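Local structure of tailspike protein (Acinetobacter phage vB_ApiP_P1, 6E1R) at residues 265-270 / 274-279. The protein probably acts as a trimeric tailspike hydrolase with which the phage recognises and cleaves the surface polysaccharide capsule of its Acinetobacter host. Residues are numbered along the deposited sequence; the frame is centred on the assembly and turned at random.
Sequences CMIEWD and TQWHFF
Strand 267-270, which carries Ile267 and Trp269, and strand 276-278, which carries Trp276 and Phe278, run nearly antiparallel (159°) with axes 11.1 Å apart, too far for backbone pairing: they are two faces of a right-handed parallel beta-helix, the fold usual in tailspikes, and their side chains meet in its core. Each strand sends alternate residues inward, and the large apolar ones span the gap. The two indoles carry most of the contact. They come from two different faces, slide past each other in opposite directions and stack face to face, the six-membered ring of Trp269 over the five-membered ring of Trp276, planes only 3° apart and centroids separated by 3.5 Å. Trp269 has CG between its backbone N and carbonyl carbon (chi1 76°), which helps lay its ring flat along Trp276. Tryptophan suits both places because a broad flat surface fills the core while its one polar atom, NE1, can be satisfied by a backbone carbonyl: that of Trp269 bonds to O of Gly273, just before 274-279, and that of Trp276 to O of Pro248. Beside the stack, branched Ile267 serves two aromatic neighbours at once, CG2 reaching Trp276 CZ3 at 3.8 Å. Phe278 continues the core along the helix axis, its ring stacked with Phe253 and meeting Phe303 on neighbouring coils. Gln275, pointing away from the core, bonds to Gly306 and Gly336 of a neighbouring subunit, tying this wall to the trimer interface. Across the core, the other branch of Ile267 ends with CD1 3.6 Å from CE2 of Phe278.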
ATOM      1  N   CYS A 265      19.935   7.849  15.915  1.00 39.22           N
ATOM      2  CA  CYS A 265      18.843   7.307  15.123  1.00 37.75           C
ATOM      3  C   CYS A 265      19.419   6.469  13.991  1.00 39.40           C
ATOM      4  O   CYS A 265      20.624   6.480  13.730  1.00 42.10           O
ATOM      5  CB  CYS A 265      17.934   8.417  14.582  1.00 35.04           C
ATOM      6  SG  CYS A 265      18.787   9.686  13.632  1.00 38.85           S
HETATM    7  N   MSE A 266      18.538   5.730  13.327  1.00 35.46           N
HETATM    8  CA  MSE A 266      18.941   4.868  12.224  1.00 38.11           C
HETATM    9  C   MSE A 266      18.821   5.611  10.898  1.00 38.24           C
HETATM   10  O   MSE A 266      19.725   5.571  10.066  1.00 39.48           O
HETATM   11  CB  MSE A 266      18.090   3.596  12.203  1.00 40.46           C
HETATM   12  CG  MSE A 266      18.624   2.496  11.301  1.00 52.46           C
HETATM   13 SE   MSE A 266      20.425   1.921  11.792  1.00 63.94          SE
HETATM   14  CE  MSE A 266      20.364   0.111  11.070  1.00 63.95           C
ATOM     15  N   ILE A 267      17.695   6.295  10.715  1.00 37.09           N
ATOM     16  CA  ILE A 267      17.416   7.069   9.512  1.00 35.39           C
ATOM     17  C   ILE A 267      17.142   8.508   9.924  1.00 40.35           C
ATOM     18  O   ILE A 267      16.421   8.757  10.896  1.00 46.24           O
ATOM     19  CB  ILE A 267      16.227   6.483   8.724  1.00 28.84           C
ATOM     20  CG1 ILE A 267      16.470   5.004   8.420  1.00 28.77           C
ATOM     21  CG2 ILE A 267      16.002   7.260   7.436  1.00 24.61           C
ATOM     22  CD1 ILE A 267      15.299   4.313   7.760  1.00 29.88           C
ATOM     23  N   GLU A 268      17.720   9.454   9.186  1.00 43.31           N
ATOM     24  CA  GLU A 268      17.599  10.865   9.521  1.00 40.29           C
ATOM     25  C   GLU A 268      17.610  11.701   8.251  1.00 39.88           C
ATOM     26  O   GLU A 268      18.426  11.470   7.354  1.00 45.68           O
ATOM     27  CB  GLU A 268      18.734  11.316  10.448  1.00 40.51           C
ATOM     28  CG  GLU A 268      18.702  12.796  10.797  1.00 43.97           C
ATOM     29  CD  GLU A 268      19.826  13.202  11.730  1.00 52.17           C
ATOM     30  OE1 GLU A 268      20.819  12.451  11.830  1.00 55.35           O
ATOM     31  OE2 GLU A 268      19.719  14.274  12.362  1.00 56.16           O
ATOM     32  N   TRP A 269      16.699  12.670   8.182  1.00 37.14           N
ATOM     33  CA  TRP A 269      16.712  13.662   7.118  1.00 37.40           C
ATOM     34  C   TRP A 269      16.043  14.931   7.625  1.00 40.05           C
ATOM     35  O   TRP A 269      15.205  14.887   8.531  1.00 41.91           O
ATOM     36  CB  TRP A 269      16.024  13.156   5.842  1.00 36.71           C
ATOM     37  CG  TRP A 269      14.525  13.139   5.889  1.00 34.32           C
ATOM     38  CD1 TRP A 269      13.684  14.145   5.511  1.00 36.11           C
ATOM     39  CD2 TRP A 269      13.688  12.051   6.299  1.00 30.85           C
ATOM     40  NE1 TRP A 269      12.377  13.758   5.677  1.00 33.37           N
ATOM     41  CE2 TRP A 269      12.352  12.476   6.160  1.00 33.76           C
ATOM     42  CE3 TRP A 269      13.939  10.762   6.780  1.00 35.39           C
ATOM     43  CZ2 TRP A 269      11.270  11.659   6.482  1.00 25.50           C
ATOM     44  CZ3 TRP A 269      12.862   9.951   7.100  1.00 33.28           C
ATOM     45  CH2 TRP A 269      11.544  10.404   6.951  1.00 30.69           C
ATOM     46  N   ASP A 270      16.428  16.060   7.044  1.00 39.20           N
ATOM     47  CA  ASP A 270      15.962  17.363   7.506  1.00 40.53           C
ATOM     48  C   ASP A 270      15.390  18.145   6.325  1.00 38.46           C
ATOM     49  O   ASP A 270      15.004  17.582   5.292  1.00 32.60           O
ATOM     50  CB  ASP A 270      17.104  18.116   8.204  1.00 44.09           C
ATOM     51  CG  ASP A 270      18.306  18.337   7.297  1.00 49.16           C
ATOM     52  OD1 ASP A 270      18.256  17.936   6.116  1.00 47.66           O
ATOM     53  OD2 ASP A 270      19.307  18.918   7.769  1.00 52.20           O
ATOM     54  N   THR A 274      10.246  15.329   1.814  1.00 31.48           N
ATOM     55  CA  THR A 274       8.923  14.763   1.601  1.00 38.09           C
ATOM     56  C   THR A 274       9.001  13.344   1.049  1.00 40.65           C
ATOM     57  O   THR A 274       9.940  12.984   0.334  1.00 40.72           O
ATOM     58  CB  THR A 274       8.107  15.635   0.640  1.00 38.71           C
ATOM     59  OG1 THR A 274       8.808  15.766  -0.603  1.00 40.00           O
ATOM     60  CG2 THR A 274       7.886  17.013   1.231  1.00 35.49           C
ATOM     61  N   GLN A 275       7.994  12.545   1.404  1.00 35.04           N
ATOM     62  CA  GLN A 275       7.724  11.242   0.795  1.00 33.99           C
ATOM     63  C   GLN A 275       8.878  10.260   1.032  1.00 32.90           C
ATOM     64  O   GLN A 275       9.652   9.919   0.137  1.00 35.41           O
ATOM     65  CB  GLN A 275       7.418  11.401  -0.699  1.00 35.56           C
ATOM     66  CG  GLN A 275       6.155  12.201  -0.982  1.00 38.06           C
ATOM     67  CD  GLN A 275       4.892  11.448  -0.620  1.00 45.67           C
ATOM     68  OE1 GLN A 275       4.762  10.258  -0.908  1.00 48.23           O
ATOM     69  NE2 GLN A 275       3.951  12.138   0.016  1.00 46.79           N
ATOM     70  N   TRP A 276       8.959   9.812   2.282  1.00 31.47           N
ATOM     71  CA  TRP A 276       9.801   8.689   2.685  1.00 29.00           C
ATOM     72  C   TRP A 276       8.865   7.576   3.143  1.00 33.98           C
ATOM     73  O   TRP A 276       8.230   7.691   4.197  1.00 36.96           O
ATOM     74  CB  TRP A 276      10.762   9.083   3.805  1.00 29.73           C
ATOM     75  CG  TRP A 276      11.888   9.998   3.411  1.00 31.85           C
ATOM     76  CD1 TRP A 276      11.781  11.253   2.885  1.00 32.72           C
ATOM     77  CD2 TRP A 276      13.292   9.742   3.555  1.00 35.84           C
ATOM     78  NE1 TRP A 276      13.031  11.787   2.677  1.00 33.66           N
ATOM     79  CE2 TRP A 276      13.975  10.879   3.080  1.00 36.27           C
ATOM     80  CE3 TRP A 276      14.037   8.657   4.030  1.00 32.80           C
ATOM     81  CZ2 TRP A 276      15.367  10.964   3.070  1.00 33.06           C
ATOM     82  CZ3 TRP A 276      15.418   8.742   4.017  1.00 27.97           C
ATOM     83  CH2 TRP A 276      16.068   9.888   3.538  1.00 25.79           C
ATOM     84  N   HIS A 277       8.771   6.505   2.357  1.00 29.29           N
ATOM     85  CA  HIS A 277       7.847   5.419   2.646  1.00 31.08           C
ATOM     86  C   HIS A 277       8.594   4.093   2.691  1.00 36.19           C
ATOM     87  O   HIS A 277       9.650   3.934   2.072  1.00 41.88           O
ATOM     88  CB  HIS A 277       6.716   5.361   1.614  1.00 32.48           C
ATOM     89  CG  HIS A 277       5.918   6.624   1.528  1.00 33.25           C
ATOM     90  ND1 HIS A 277       5.244   7.153   2.608  1.00 37.56           N
ATOM     91  CD2 HIS A 277       5.690   7.467   0.493  1.00 35.99           C
ATOM     92  CE1 HIS A 277       4.635   8.265   2.243  1.00 39.28           C
ATOM     93  NE2 HIS A 277       4.888   8.478   0.964  1.00 41.61           N
ATOM     94  N   PHE A 278       8.029   3.140   3.431  1.00 29.08           N
ATOM     95  CA  PHE A 278       8.675   1.861   3.717  1.00 28.83           C
ATOM     96  C   PHE A 278       7.681   0.734   3.471  1.00 33.22           C
ATOM     97  O   PHE A 278       6.731   0.560   4.242  1.00 43.93           O
ATOM     98  CB  PHE A 278       9.196   1.824   5.155  1.00 24.12           C
ATOM     99  CG  PHE A 278      10.166   2.925   5.476  1.00 26.67           C
ATOM    100  CD1 PHE A 278       9.717   4.171   5.881  1.00 30.56           C
ATOM    101  CD2 PHE A 278      11.531   2.712   5.377  1.00 25.45           C
ATOM    102  CE1 PHE A 278      10.610   5.184   6.173  1.00 35.19           C
ATOM    103  CE2 PHE A 278      12.429   3.719   5.670  1.00 27.73           C
ATOM    104  CZ  PHE A 278      11.968   4.957   6.068  1.00 35.27           C
ATOM    105  N   PHE A 279       7.902  -0.034   2.405  1.00 36.80           N
ATOM    106  CA  PHE A 279       7.042  -1.158   2.048  1.00 40.11           C
ATOM    107  C   PHE A 279       7.689  -2.451   2.533  1.00 41.22           C
ATOM    108  O   PHE A 279       8.742  -2.853   2.027  1.00 42.29           O
ATOM    109  CB  PHE A 279       6.805  -1.206   0.540  1.00 42.75           C
ATOM    110  CG  PHE A 279       5.938  -0.094   0.023  1.00 47.97           C
ATOM    111  CD1 PHE A 279       6.486   1.133  -0.310  1.00 49.65           C
ATOM    112  CD2 PHE A 279       4.574  -0.278  -0.132  1.00 45.32           C
ATOM    113  CE1 PHE A 279       5.690   2.157  -0.788  1.00 47.48           C
ATOM    114  CE2 PHE A 279       3.773   0.742  -0.609  1.00 43.19           C
ATOM    115  CZ  PHE A 279       4.332   1.961  -0.939  1.00 43.66           C
TER